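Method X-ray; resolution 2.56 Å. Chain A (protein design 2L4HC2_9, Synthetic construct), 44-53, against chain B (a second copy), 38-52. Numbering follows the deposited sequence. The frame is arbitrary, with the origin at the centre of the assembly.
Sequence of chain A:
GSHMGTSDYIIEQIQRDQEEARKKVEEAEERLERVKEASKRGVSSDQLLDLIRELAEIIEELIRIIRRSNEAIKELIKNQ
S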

# COMPACT_ATOMS: atom_id res chain seq x y z
N SER A 44 -13.72 -20.60 11.34
CA SER A 44 -15.03 -20.07 11.68
C SER A 44 -15.11 -18.57 11.40
O SER A 44 -14.09 -17.93 11.14
CB SER A 44 -15.34 -20.33 13.16
OG SER A 44 -14.41 -19.66 13.99
N SER A 45 -16.32 -18.04 11.45
CA SER A 45 -16.56 -16.63 11.14
C SER A 45 -15.74 -15.66 11.99
O SER A 45 -15.07 -14.78 11.45
CB SER A 45 -18.05 -16.31 11.32
OG SER A 45 -18.84 -16.96 10.33
N ASP A 46 -15.79 -15.82 13.31
CA ASP A 46 -15.01 -14.98 14.23
C ASP A 46 -13.53 -14.97 13.86
O ASP A 46 -12.85 -13.96 13.99
CB ASP A 46 -15.17 -15.46 15.67
CG ASP A 46 -16.54 -15.14 16.25
OD1 ASP A 46 -17.29 -14.36 15.63
OD2 ASP A 46 -16.86 -15.68 17.33
N GLN A 47 -13.06 -16.11 13.37
CA GLN A 47 -11.68 -16.26 12.93
C GLN A 47 -11.47 -15.67 11.55
O GLN A 47 -10.40 -15.12 11.27
CB GLN A 47 -11.31 -17.74 12.95
CG GLN A 47 -11.10 -18.28 14.35
CD GLN A 47 -10.62 -19.71 14.34
OE1 GLN A 47 -11.30 -20.60 13.84
NE2 GLN A 47 -9.41 -19.93 14.85
N LEU A 48 -12.46 -15.79 10.67
CA LEU A 48 -12.38 -15.14 9.37
C LEU A 48 -12.40 -13.63 9.56
O LEU A 48 -11.68 -12.90 8.88
CB LEU A 48 -13.54 -15.58 8.47
CG LEU A 48 -13.52 -17.01 7.93
CD1 LEU A 48 -14.74 -17.25 7.07
CD2 LEU A 48 -12.24 -17.30 7.14
N LEU A 49 -13.24 -13.17 10.48
CA LEU A 49 -13.33 -11.75 10.82
C LEU A 49 -12.01 -11.21 11.34
O LEU A 49 -11.65 -10.06 11.08
CB LEU A 49 -14.43 -11.51 11.86
CG LEU A 49 -15.89 -11.70 11.42
CD1 LEU A 49 -16.80 -11.74 12.64
CD2 LEU A 49 -16.31 -10.58 10.49
N ASP A 50 -11.30 -12.04 12.10
CA ASP A 50 -10.02 -11.65 12.67
C ASP A 50 -8.99 -11.40 11.57
O ASP A 50 -8.19 -10.47 11.65
CB ASP A 50 -9.52 -12.73 13.63
CG ASP A 50 -8.41 -12.24 14.53
OD1 ASP A 50 -7.24 -12.25 14.10
OD2 ASP A 50 -8.71 -11.84 15.68
N LEU A 51 -9.02 -12.24 10.54
CA LEU A 51 -8.11 -12.09 9.41
C LEU A 51 -8.42 -10.82 8.62
O LEU A 51 -7.51 -10.14 8.14
CB LEU A 51 -8.20 -13.31 8.49
CG LEU A 51 -7.81 -14.66 9.10
CD1 LEU A 51 -7.83 -15.75 8.03
CD2 LEU A 51 -6.45 -14.61 9.78
N ILE A 52 -9.71 -10.50 8.49
CA ILE A 52 -10.15 -9.29 7.80
C ILE A 52 -9.65 -8.04 8.53
O ILE A 52 -9.20 -7.09 7.90
CB ILE A 52 -11.69 -9.27 7.67
CG1 ILE A 52 -12.13 -10.34 6.67
CG2 ILE A 52 -12.18 -7.88 7.25
CD1 ILE A 52 -13.63 -10.44 6.45
N ARG A 53 -9.75 -8.05 9.85
CA ARG A 53 -9.23 -6.96 10.68
C ARG A 53 -7.72 -6.83 10.48
O ARG A 53 -7.18 -5.73 10.39
CB ARG A 53 -9.57 -7.21 12.15
CG ARG A 53 -11.02 -6.87 12.49
CD ARG A 53 -11.37 -7.02 13.97
NE ARG A 53 -10.56 -6.19 14.87
CZ ARG A 53 -9.63 -6.65 15.69
NH1 ARG A 53 -9.36 -7.95 15.76
NH2 ARG A 53 -8.96 -5.81 16.47
N ALA B 38 -19.71 -3.98 5.75
CA ALA B 38 -20.22 -5.30 5.42
C ALA B 38 -19.64 -6.39 6.32
O ALA B 38 -20.28 -7.41 6.57
CB ALA B 38 -19.94 -5.61 3.96
N SER B 39 -18.42 -6.17 6.81
CA SER B 39 -17.71 -7.20 7.57
C SER B 39 -18.29 -7.59 8.93
O SER B 39 -18.40 -8.78 9.22
CB SER B 39 -16.26 -6.76 7.78
OG SER B 39 -15.62 -7.54 8.77
N LYS B 40 -18.67 -6.62 9.75
CA LYS B 40 -19.17 -6.93 11.09
C LYS B 40 -20.68 -7.10 11.14
O LYS B 40 -21.43 -6.17 11.44
CB LYS B 40 -18.71 -5.87 12.10
CG LYS B 40 -17.34 -6.18 12.73
CD LYS B 40 -17.43 -6.27 14.26
CE LYS B 40 -18.33 -7.41 14.73
NZ LYS B 40 -18.61 -7.33 16.20
N ARG B 41 -21.11 -8.32 10.83
CA ARG B 41 -22.51 -8.71 10.92
C ARG B 41 -22.54 -10.23 10.92
O ARG B 41 -21.64 -10.87 10.37
CB ARG B 41 -23.35 -8.14 9.77
CG ARG B 41 -24.83 -8.51 9.84
CD ARG B 41 -25.64 -7.83 8.73
NE ARG B 41 -25.35 -8.38 7.41
CZ ARG B 41 -26.02 -9.39 6.86
NH1 ARG B 41 -27.03 -9.98 7.49
NH2 ARG B 41 -25.68 -9.82 5.65
N GLY B 42 -23.56 -10.81 11.55
CA GLY B 42 -23.77 -12.25 11.48
C GLY B 42 -23.92 -12.69 10.04
O GLY B 42 -25.03 -12.89 9.56
N VAL B 43 -22.79 -12.84 9.35
CA VAL B 43 -22.80 -13.14 7.92
C VAL B 43 -22.11 -14.46 7.61
O VAL B 43 -21.38 -15.01 8.44
CB VAL B 43 -22.11 -12.03 7.08
CG1 VAL B 43 -22.84 -10.71 7.23
CG2 VAL B 43 -20.62 -11.89 7.47
N SER B 44 -22.33 -14.93 6.39
CA SER B 44 -22.01 -16.30 6.01
C SER B 44 -20.62 -16.43 5.44
O SER B 44 -20.29 -15.78 4.45
CB SER B 44 -23.02 -16.78 4.97
OG SER B 44 -22.94 -15.99 3.80
N SER B 45 -19.79 -17.23 6.12
CA SER B 45 -18.42 -17.55 5.72
C SER B 45 -18.10 -17.26 4.25
O SER B 45 -17.12 -16.57 3.95
CB SER B 45 -18.13 -19.03 6.00
OG SER B 45 -18.10 -19.29 7.39
N ASP B 46 -18.94 -17.76 3.36
CA ASP B 46 -18.80 -17.54 1.93
C ASP B 46 -18.66 -16.07 1.55
O ASP B 46 -17.92 -15.72 0.64
CB ASP B 46 -19.97 -18.15 1.17
CG ASP B 46 -19.93 -19.66 1.14
OD1 ASP B 46 -18.88 -20.25 1.49
OD2 ASP B 46 -20.95 -20.27 0.77
N GLN B 47 -19.38 -15.20 2.25
CA GLN B 47 -19.28 -13.77 1.99
C GLN B 47 -18.05 -13.21 2.69
O GLN B 47 -17.41 -12.28 2.19
CB GLN B 47 -20.55 -13.03 2.43
CG GLN B 47 -21.74 -13.35 1.54
CD GLN B 47 -22.94 -12.46 1.79
OE1 GLN B 47 -23.12 -11.93 2.88
NE2 GLN B 47 -23.77 -12.29 0.76
N LEU B 48 -17.70 -13.75 3.85
CA LEU B 48 -16.48 -13.34 4.53
C LEU B 48 -15.29 -13.74 3.65
O LEU B 48 -14.30 -13.02 3.57
CB LEU B 48 -16.35 -13.96 5.92
CG LEU B 48 -17.31 -13.45 7.00
CD1 LEU B 48 -17.01 -14.14 8.32
CD2 LEU B 48 -17.24 -11.93 7.16
N LEU B 49 -15.40 -14.91 3.01
CA LEU B 49 -14.36 -15.37 2.10
C LEU B 49 -14.19 -14.38 0.94
O LEU B 49 -13.08 -14.16 0.45
CB LEU B 49 -14.67 -16.76 1.55
CG LEU B 49 -14.64 -17.96 2.51
CD1 LEU B 49 -15.23 -19.20 1.84
CD2 LEU B 49 -13.23 -18.25 3.00
N ASP B 50 -15.31 -13.81 0.49
CA ASP B 50 -15.28 -12.83 -0.60
C ASP B 50 -14.56 -11.55 -0.20
O ASP B 50 -13.82 -10.98 -1.00
CB ASP B 50 -16.71 -12.49 -1.05
CG ASP B 50 -17.40 -13.64 -1.75
OD1 ASP B 50 -16.71 -14.51 -2.32
OD2 ASP B 50 -18.65 -13.67 -1.75
N LEU B 51 -14.78 -11.11 1.04
CA LEU B 51 -14.16 -9.89 1.54
C LEU B 51 -12.65 -10.04 1.65
O LEU B 51 -11.90 -9.10 1.37
CB LEU B 51 -14.73 -9.53 2.91
CG LEU B 51 -16.23 -9.22 2.99
CD1 LEU B 51 -16.60 -8.79 4.39
CD2 LEU B 51 -16.63 -8.14 1.98
N ILE B 52 -12.20 -11.22 2.06
CA ILE B 52 -10.78 -11.50 2.17
C ILE B 52 -10.07 -11.43 0.82
O ILE B 52 -8.98 -10.87 0.72
CB ILE B 52 -10.56 -12.88 2.82
CG1 ILE B 52 -10.93 -12.79 4.31
CG2 ILE B 52 -9.12 -13.36 2.64
CD1 ILE B 52 -10.78 -14.09 5.09

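The two stretches meet as nearly parallel helices. Their axes differ in direction by 14° and come within 9.9 Å of each other. Like residues pair across the contact: the CA atoms of S45(A) and S45(B) lie 5.8 Å apart, those of L48(A) and L48(B) 6.6 Å, and those of I52(A) and I52(B) 6.1 Å. In chain B an earlier helix ends at S39(B), and a loop leads from it into the second helix. S39(B), at the end of the earlier helix, lies alongside L49(A), with their CA atoms 7.1 Å apart.

No hydrogen bond or salt bridge links the two stretches. The contact is held by apolar packing, and it buries 558 Å² counting both sides.

Leucine and isoleucine three and four residues apart put their side chains on one face of each helix. L48(A) points toward chain B and fits as a knob among S45(B), L48(B), L49(B) and I52(B). L48(B) returns the arrangement, seated among S45(A), L48(A), L49(A) and I52(A). CB of L48(A) lies 3.8 Å from CD1 of L48(B). All four of these leucines have chi1 m and chi2 t.

One turn on, I52(A) is a third knob, set among S39(B), L48(B), L51(B) and I52(B). CG1 of I52(A) is 3.6 Å from CG1 of I52(B), and CD1 of I52(A) is 3.8 Å from CB of L51(B). CB of I52(B) points sideways, but the end of the side chain comes nearer. Both isoleucines are buried, as suits their wholly hydrocarbon side chains.

L49(A) also starts out sideways and bends in. CD2 of L49(A) is 3.7 Å from CD2 of L48(B) and only 3.0 Å from the backbone O of S39(B), a tight contact. The copies differ here: L49(A) has 69 Å² covered by the other stretch, L49(B) only 16 Å².

Small serines leave room where leucine and isoleucine side chains come close to the other chain. CD1 of L48(B) reaches to 3.8 Å from CB of S45(A), and CD1 of L48(A) to 3.9 Å from CA of S45(B). The two OG atoms of S45(A) and S45(B) are 3.8 Å apart and are not hydrogen bonded. S39(B) is buried, with its OG 3.8 Å from CG2 of I52(A).

The acidic residues and glutamines lie off this face. D46(A), Q47(A), D50(A), D46(B), Q47(B) and D50(B) have no area covered by the other stretch.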